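Local coordinates for protein prolyl endopeptidase (Myxococcus xanthus, PDB 2BKL) that probably hydrolyses oligopeptides on the carboxyl side of proline, and also of alanine, as a serine endopeptidase of the prolyl oligopeptidase family, at residues M562-Y565 and H566-S570; T573-E577 and Y578-E582; K588-H591 and A592-P595. All coordinates share one frame; numbering follows the deposited sequence.

How the interactions relate
The three interactions follow one another along a single excursion of the alpha/beta-hydrolase domain, which leaves strand 552-556 and returns to the sheet at strand 607-613. Interaction 1 lies in the loop leading to the short helix 575-578, interaction 2 on that helix and its exit, and interaction 3 at the C-terminal end of helix 584-593. Centres 1 and 2 are about 9 Å apart, 2 and 3 about 12 Å, and 1 and 3 about 13 Å. All pairs touch: Y565 OH meets G579 O, probably by a hydrogen bond, S594 OG meets M562 N, and the methyls of L590 pack on Y578, T580 and A581. Interaction 2 lines the ligand pocket, and the other two pack on it.

Interaction 1: residues M562-Y565 and H566-S570; sequences MVRY and HLFGS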
loop_
_atom_site.group_PDB
_atom_site.type_symbol
_atom_site.label_atom_id
_atom_site.label_comp_id
_atom_site.label_asym_id
_atom_site.label_seq_id
_atom_site.Cartn_x
_atom_site.Cartn_y
_atom_site.Cartn_z
ATOM N N MET A 562 6.532 -17.582 8.378
ATOM C CA MET A 562 5.406 -17.848 7.483
ATOM C C MET A 562 4.658 -19.118 7.864
ATOM O O MET A 562 3.634 -19.421 7.296
ATOM C CB MET A 562 5.867 -17.890 6.027
ATOM C CG MET A 562 6.447 -16.569 5.590
ATOM S SD MET A 562 5.283 -15.183 5.681
ATOM C CE MET A 562 4.071 -15.653 4.536
ATOM N N VAL A 563 5.177 -19.860 8.841
ATOM C CA VAL A 563 4.475 -21.005 9.397
ATOM C C VAL A 563 3.415 -20.544 10.396
ATOM O O VAL A 563 2.415 -21.229 10.602
ATOM C CB VAL A 563 5.489 -21.987 10.032
ATOM C CG1 VAL A 563 4.786 -23.137 10.734
ATOM C CG2 VAL A 563 6.453 -22.502 8.963
ATOM N N ARG A 564 3.630 -19.390 11.026
ATOM C CA ARG A 564 2.728 -18.903 12.068
ATOM C C ARG A 564 2.053 -17.549 11.767
ATOM O O ARG A 564 1.277 -17.049 12.559
ATOM C CB ARG A 564 3.446 -18.803 13.406
ATOM C CG ARG A 564 3.893 -20.135 13.941
ATOM C CD ARG A 564 4.668 -20.099 15.228
ATOM N NE ARG A 564 3.981 -19.483 16.352
ATOM C CZ ARG A 564 3.029 -20.076 17.092
ATOM N NH1 ARG A 564 2.552 -21.278 16.767
ATOM N NH2 ARG A 564 2.542 -19.424 18.148
ATOM N N TYR A 565 2.311 -16.955 10.610
ATOM C CA TYR A 565 1.815 -15.585 10.365
ATOM C C TYR A 565 0.283 -15.454 10.476
ATOM O O TYR A 565 -0.210 -14.402 10.852
ATOM C CB TYR A 565 2.305 -15.044 9.011
ATOM C CG TYR A 565 1.400 -15.438 7.874
ATOM C CD1 TYR A 565 1.535 -16.667 7.231
ATOM C CD2 TYR A 565 0.323 -14.625 7.494
ATOM C CE1 TYR A 565 0.659 -17.057 6.210
ATOM C CE2 TYR A 565 -0.570 -15.025 6.473
ATOM C CZ TYR A 565 -0.403 -16.218 5.852
ATOM O OH TYR A 565 -1.292 -16.587 4.890
ATOM N N HIS A 566 -0.430 -16.508 10.110
ATOM C CA HIS A 566 -1.888 -16.461 10.051
ATOM C C HIS A 566 -2.539 -16.347 11.454
ATOM O O HIS A 566 -3.721 -16.047 11.558
ATOM C CB HIS A 566 -2.422 -17.694 9.332
ATOM C CG HIS A 566 -2.028 -18.972 9.998
ATOM N ND1 HIS A 566 -0.751 -19.483 9.916
ATOM C CD2 HIS A 566 -2.713 -19.796 10.828
ATOM C CE1 HIS A 566 -0.674 -20.577 10.653
ATOM N NE2 HIS A 566 -1.852 -20.787 11.223
ATOM N N LEU A 567 -1.766 -16.568 12.509
ATOM C CA LEU A 567 -2.275 -16.555 13.885
ATOM C C LEU A 567 -2.352 -15.175 14.519
ATOM O O LEU A 567 -2.869 -15.028 15.637
ATOM C CB LEU A 567 -1.411 -17.471 14.764
ATOM C CG LEU A 567 -1.300 -18.924 14.312
ATOM C CD1 LEU A 567 -0.212 -19.660 15.100
ATOM C CD2 LEU A 567 -2.636 -19.642 14.467
ATOM N N PHE A 568 -1.808 -14.171 13.847
ATOM C CA PHE A 568 -1.638 -12.858 14.436
ATOM C C PHE A 568 -2.172 -11.742 13.562
ATOM O O PHE A 568 -2.048 -11.769 12.338
ATOM C CB PHE A 568 -0.149 -12.569 14.650
ATOM C CG PHE A 568 0.550 -13.569 15.554
ATOM C CD1 PHE A 568 1.042 -14.776 15.075
ATOM C CD2 PHE A 568 0.725 -13.259 16.888
ATOM C CE1 PHE A 568 1.664 -15.676 15.920
ATOM C CE2 PHE A 568 1.370 -14.146 17.741
ATOM C CZ PHE A 568 1.830 -15.362 17.240
ATOM N N GLY A 569 -2.685 -10.721 14.211
ATOM C CA GLY A 569 -3.152 -9.532 13.541
ATOM C C GLY A 569 -4.121 -9.859 12.420
ATOM O O GLY A 569 -4.991 -10.679 12.590
ATOM N N SER A 570 -3.908 -9.203 11.279
ATOM C CA SER A 570 -4.720 -9.365 10.083
ATOM C C SER A 570 -4.313 -10.556 9.197
ATOM O O SER A 570 -4.733 -10.662 8.050
ATOM C CB SER A 570 -4.652 -8.055 9.248
ATOM O OG SER A 570 -5.182 -6.989 10.018
HETATM O O HOH W 1 0.863 -20.101 7.637
#
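H566 packs against one face of the Y565 ring in a 3-10 turn of the loop before helix 575-578, in the alpha/beta-hydrolase domain. Its CB sits over the centre of the Y565 ring, 4.2 Å from the centroid, in a CH-pi contact. CG lies between the backbone N and the carbonyl carbon (chi1 59°), which swings the imidazole back along the chain and presents its edge to the same tyrosine face, a T-shaped pair with planes at 82°. Further out, ND1 reaches a water, a weak bond, and that water donates to M562 O at 2.9 Å. At the ring edge CE1 meets V563 O at 3.2 Å, near the imidazole plane, while L567 CG lies over one face, toward the rim. Beyond the ring contact, Y565 OH bonds to G579 O; a leucine here would probably deprive H566 CB of the ring face and leave G579 O without its hydroxyl partner. L567 N closes the turn on R564 O at 3.1 Å; F568 N reaches Y565 O in a weak bond. R564, bent at chi3, lays its guanidinium against L567, and its NE forms a salt bridge with E28. L567 CD1 touches one face of that guanidinium, 3.6 Å from R564 NH1. The F568 ring turns its edge to the turn carbonyl, CD1 lying 3.4 Å from R564 O.

Interaction 2: residues T573-E577 and Y578-E582; sequences TWIPE and YGTAE. With ZAH (N-[(benzyloxy)carbonyl]-L-alanyl-L-proline), chain C.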
loop_
_atom_site.group_PDB
_atom_site.type_symbol
_atom_site.label_atom_id
_atom_site.label_comp_id
_atom_site.label_asym_id
_atom_site.label_seq_id
_atom_site.Cartn_x
_atom_site.Cartn_y
_atom_site.Cartn_z
ATOM N N THR A 573 -6.377 -12.656 6.506
ATOM C CA THR A 573 -6.799 -12.006 5.278
ATOM C C THR A 573 -5.828 -12.213 4.132
ATOM O O THR A 573 -6.199 -11.943 2.988
ATOM C CB THR A 573 -7.054 -10.481 5.453
ATOM O OG1 THR A 573 -5.842 -9.772 5.717
ATOM C CG2 THR A 573 -8.044 -10.181 6.603
ATOM N N TRP A 574 -4.597 -12.647 4.440
ATOM C CA TRP A 574 -3.600 -12.917 3.388
ATOM C C TRP A 574 -3.494 -14.385 3.033
ATOM O O TRP A 574 -2.721 -14.733 2.144
ATOM C CB TRP A 574 -2.229 -12.342 3.757
ATOM C CG TRP A 574 -2.383 -10.930 4.212
ATOM C CD1 TRP A 574 -3.106 -9.963 3.609
ATOM C CD2 TRP A 574 -1.810 -10.351 5.376
ATOM N NE1 TRP A 574 -3.063 -8.801 4.345
ATOM C CE2 TRP A 574 -2.269 -9.021 5.438
ATOM C CE3 TRP A 574 -0.964 -10.827 6.389
ATOM C CZ2 TRP A 574 -1.945 -8.167 6.485
ATOM C CZ3 TRP A 574 -0.648 -9.952 7.454
ATOM C CH2 TRP A 574 -1.140 -8.647 7.467
ATOM N N ILE A 575 -4.297 -15.248 3.647
ATOM C CA ILE A 575 -4.279 -16.647 3.268
ATOM C C ILE A 575 -4.561 -16.894 1.768
ATOM O O ILE A 575 -3.928 -17.746 1.165
ATOM C CB ILE A 575 -5.208 -17.459 4.198
ATOM C CG1 ILE A 575 -4.542 -17.590 5.591
ATOM C CG2 ILE A 575 -5.549 -18.849 3.621
ATOM C CD1 ILE A 575 -5.435 -18.196 6.690
ATOM N N PRO A 576 -5.461 -16.132 1.139
ATOM C CA PRO A 576 -5.658 -16.315 -0.305
ATOM C C PRO A 576 -4.438 -16.033 -1.169
ATOM O O PRO A 576 -4.393 -16.468 -2.339
ATOM C CB PRO A 576 -6.799 -15.343 -0.631
ATOM C CG PRO A 576 -7.562 -15.243 0.672
ATOM C CD PRO A 576 -6.444 -15.186 1.709
ATOM N N GLU A 577 -3.473 -15.284 -0.633
ATOM C CA GLU A 577 -2.228 -14.945 -1.323
ATOM C C GLU A 577 -1.076 -15.910 -1.012
ATOM O O GLU A 577 -0.339 -16.326 -1.906
ATOM C CB GLU A 577 -1.792 -13.507 -0.991
ATOM C CG GLU A 577 -0.628 -12.978 -1.813
ATOM C CD GLU A 577 -0.964 -12.526 -3.229
ATOM O OE1 GLU A 577 -2.144 -12.516 -3.628
ATOM O OE2 GLU A 577 -0.007 -12.150 -3.934
ATOM N N TYR A 578 -0.909 -16.279 0.259
ATOM C CA TYR A 578 0.232 -17.071 0.685
ATOM C C TYR A 578 -0.084 -18.548 0.949
ATOM O O TYR A 578 0.796 -19.389 0.870
ATOM C CB TYR A 578 0.765 -16.531 1.991
ATOM C CG TYR A 578 1.348 -15.146 1.985
ATOM C CD1 TYR A 578 2.356 -14.788 1.099
ATOM C CD2 TYR A 578 0.935 -14.191 2.913
ATOM C CE1 TYR A 578 2.917 -13.526 1.126
ATOM C CE2 TYR A 578 1.509 -12.915 2.968
ATOM C CZ TYR A 578 2.513 -12.585 2.068
ATOM O OH TYR A 578 3.063 -11.328 2.137
ATOM N N GLY A 579 -1.335 -18.851 1.294
ATOM C CA GLY A 579 -1.743 -20.154 1.831
ATOM C C GLY A 579 -1.617 -20.134 3.348
ATOM O O GLY A 579 -1.215 -19.125 3.953
ATOM N N THR A 580 -1.980 -21.237 3.988
ATOM C CA THR A 580 -1.873 -21.349 5.433
ATOM C C THR A 580 -1.198 -22.653 5.817
ATOM O O THR A 580 -1.561 -23.725 5.323
ATOM C CB THR A 580 -3.233 -21.289 6.130
ATOM O OG1 THR A 580 -3.074 -21.677 7.507
ATOM C CG2 THR A 580 -4.280 -22.211 5.493
ATOM N N ALA A 581 -0.270 -22.569 6.761
ATOM C CA ALA A 581 0.385 -23.757 7.250
ATOM C C ALA A 581 -0.545 -24.731 7.963
ATOM O O ALA A 581 -0.120 -25.847 8.283
ATOM C CB ALA A 581 1.544 -23.366 8.136
ATOM N N GLU A 582 -1.790 -24.342 8.193
ATOM C CA GLU A 582 -2.795 -25.264 8.707
ATOM C C GLU A 582 -3.089 -26.402 7.712
ATOM O O GLU A 582 -3.595 -27.458 8.105
ATOM C CB GLU A 582 -4.101 -24.528 9.044
ATOM C CG GLU A 582 -3.934 -23.545 10.209
ATOM C CD GLU A 582 -5.001 -22.468 10.296
ATOM O OE1 GLU A 582 -5.298 -21.835 9.241
ATOM O OE2 GLU A 582 -5.491 -22.234 11.439
HETATM C C1 ZAH C . 2.038 -5.518 3.748
HETATM O O2 ZAH C . 2.510 -6.031 2.523
HETATM C C3 ZAH C . 0.813 -6.291 4.295
HETATM C C4 ZAH C . 1.155 -7.750 4.611
HETATM C C5 ZAH C . 0.831 -8.551 3.356
HETATM C C6 ZAH C . -0.202 -7.767 2.591
HETATM N N7 ZAH C . -0.266 -6.498 3.304
HETATM C C8 ZAH C . -1.159 -5.555 3.012
HETATM O O9 ZAH C . -1.178 -4.470 3.766
HETATM C C10 ZAH C . -2.333 -5.815 2.044
HETATM C C11 ZAH C . -1.740 -5.525 0.665
HETATM N N14 ZAH C . -3.435 -4.915 2.273
HETATM C C15 ZAH C . -4.237 -5.065 3.301
HETATM O O16 ZAH C . -4.129 -6.085 4.111
HETATM O O17 ZAH C . -5.273 -4.093 3.496
HETATM C C18 ZAH C . -6.004 -4.246 4.739
HETATM C C19 ZAH C . -6.887 -3.030 5.037
HETATM C C20 ZAH C . -7.968 -2.745 4.192
HETATM C C21 ZAH C . -8.773 -1.635 4.445
HETATM C C22 ZAH C . -8.511 -0.827 5.555
HETATM C C23 ZAH C . -7.450 -1.121 6.416
HETATM C C24 ZAH C . -6.636 -2.223 6.153
#
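W574 and Y578 both hold CG opposite the carbonyl carbon: the helical turn brings W574 CB near, chi1 of Y578 (-65°) lays its CD2 against that atom at 3.8 Å, and chi1 of W574 (-48°) aims the indole at the ligand. The backbone between them is the single turn of helix 575-578, and the two rings form part of the proline-binding S1 pocket familiar from prolyl oligopeptidases. The proline ring of the bound N-[(benzyloxy)carbonyl]-L-alanyl-L-proline lies over one indole face, its C5 above the centre; T573 OG1 lies on the opposite face, nearer the rim. At the indole edge, W574 NE1 donates to the carbamate oxygen O16 of the ligand at 2.9 Å, in plane and nearly straight at 163°. One flat side chain therefore serves two ligand groups, its face covering the proline ring and its NE1 gripping the carbamate carbonyl on the far side of the alanine. Y578 comes in obliquely, its OH 3.8 Å from ligand C5 and hydrogen-bonded to N534. The carboxylate of E577 turns off to H494 and to the backbone N of F456. W574 O takes two donors, Y578 N at 3.0 Å and E577 N at 2.9 Å, so this carbonyl ties both residues to the turn. G579 N then reaches I575 O at 2.8 Å. G579 leaves helical geometry with positive phi, where a side chain would jam against Y578 O. Past this break, I575 CD1 packs on T580 CB. T580 OG1 accepts from E582 N in an ST turn and donates to E582 OE1 at 2.8 Å, meeting that oxygen on its anti side and out of the carboxylate plane; R572 pairs with E582 OE2.

Interaction 3: residues K588-H591 and A592-P595; sequences KTLH and AYSP
L590 runs alongside Y593, the two side chains directed alike, at the C-terminal end of helix 584-593. The tyrosine CG sits between the backbone N and the carbonyl carbon (chi1 71°), which carries the ring back along its own helix. L590 CD2 thus comes against the phenol end, 3.4 Å from Y593 OH and 4.0 Å from Y593 CZ. T589 crosses the ring at an angle, its CG2 reaching Y593 CE2 at 4.1 Å, while T589 O approaches Y593 CD2 obliquely. Over one face of the same ring, toward the rim, stands L590 O. That carbonyl takes two backbone donors, Y593 N and S594 N, the latter at 2.9 Å. A592 N is also divided, between K588 O at 3.2 Å and a weak bond to T589 O. Y593 also packs on M562 of the 562-570 loop and on L537, so this helix end joins that loop to helix 534-545. Beyond the turn S594 OG bonds to H597, and H591 NE2 holds a sulfonate oxygen of a buffer molecule, MES. L590 and Y593 thus meet as a methyl packed against the phenol end, with no hydrogen bond between these side chains, and the polar work falls to the backbone: mixed three- and four-residue spacing marks a helix that is winding down, with L590 O gripped twice at its end.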
loop_
_atom_site.group_PDB
_atom_site.type_symbol
_atom_site.label_atom_id
_atom_site.label_comp_id
_atom_site.label_asym_id
_atom_site.label_seq_id
_atom_site.Cartn_x
_atom_site.Cartn_y
_atom_site.Cartn_z
ATOM N N LYS A 588 4.082 -27.084 3.139
ATOM C CA LYS A 588 5.323 -27.447 2.466
ATOM C C LYS A 588 5.896 -26.224 1.725
ATOM O O LYS A 588 7.079 -25.925 1.816
ATOM C CB LYS A 588 5.125 -28.599 1.493
ATOM C CG LYS A 588 6.414 -29.018 0.829
ATOM C CD LYS A 588 6.289 -30.397 0.201
ATOM C CE LYS A 588 7.631 -30.832 -0.412
ATOM N NZ LYS A 588 8.043 -29.903 -1.500
ATOM N N THR A 589 5.029 -25.506 1.026
ATOM C CA THR A 589 5.434 -24.303 0.327
ATOM C C THR A 589 5.983 -23.234 1.262
ATOM O O THR A 589 7.040 -22.685 1.027
ATOM C CB THR A 589 4.211 -23.740 -0.435
ATOM O OG1 THR A 589 3.889 -24.636 -1.525
ATOM C CG2 THR A 589 4.494 -22.373 -1.077
ATOM N N LEU A 590 5.227 -22.915 2.306
ATOM C CA LEU A 590 5.593 -21.847 3.240
ATOM C C LEU A 590 6.862 -22.174 3.998
ATOM O O LEU A 590 7.730 -21.311 4.162
ATOM C CB LEU A 590 4.430 -21.606 4.197
ATOM C CG LEU A 590 3.170 -21.035 3.558
ATOM C CD1 LEU A 590 1.955 -21.361 4.428
ATOM C CD2 LEU A 590 3.336 -19.541 3.335
ATOM N N HIS A 591 6.982 -23.396 4.477
ATOM C CA HIS A 591 8.123 -23.790 5.273
ATOM C C HIS A 591 9.380 -23.727 4.441
ATOM O O HIS A 591 10.426 -23.389 4.966
ATOM C CB HIS A 591 7.902 -25.181 5.874
ATOM C CG HIS A 591 8.897 -25.557 6.932
ATOM N ND1 HIS A 591 9.282 -26.862 7.145
ATOM C CD2 HIS A 591 9.545 -24.813 7.860
ATOM C CE1 HIS A 591 10.155 -26.904 8.136
ATOM N NE2 HIS A 591 10.316 -25.680 8.607
ATOM N N ALA A 592 9.280 -23.958 3.124
ATOM C CA ALA A 592 10.452 -23.959 2.274
ATOM C C ALA A 592 11.094 -22.585 2.148
ATOM O O ALA A 592 12.292 -22.497 1.934
ATOM C CB ALA A 592 10.103 -24.504 0.929
ATOM N N TYR A 593 10.302 -21.523 2.254
ATOM C CA TYR A 593 10.867 -20.165 2.167
ATOM C C TYR A 593 10.829 -19.279 3.418
ATOM O O TYR A 593 11.501 -18.264 3.432
ATOM C CB TYR A 593 10.308 -19.389 0.967
ATOM C CG TYR A 593 8.839 -18.942 1.031
ATOM C CD1 TYR A 593 8.458 -17.854 1.811
ATOM C CD2 TYR A 593 7.860 -19.548 0.254
ATOM C CE1 TYR A 593 7.152 -17.400 1.819
ATOM C CE2 TYR A 593 6.564 -19.119 0.262
ATOM C CZ TYR A 593 6.199 -18.036 1.038
ATOM O OH TYR A 593 4.898 -17.576 1.016
ATOM N N SER A 594 10.044 -19.658 4.426
ATOM C CA SER A 594 9.815 -18.902 5.686
ATOM C C SER A 594 11.154 -18.398 6.228
ATOM O O SER A 594 11.986 -19.208 6.647
ATOM C CB SER A 594 9.156 -19.822 6.690
ATOM O OG SER A 594 8.969 -19.166 7.943
ATOM N N PRO A 595 11.469 -17.120 6.104
ATOM C CA PRO A 595 12.832 -16.672 6.423
ATOM C C PRO A 595 13.301 -17.028 7.832
ATOM O O PRO A 595 14.466 -17.359 8.035
ATOM C CB PRO A 595 12.751 -15.150 6.195
ATOM C CG PRO A 595 11.750 -15.057 5.100
ATOM C CD PRO A 595 10.684 -16.059 5.437
#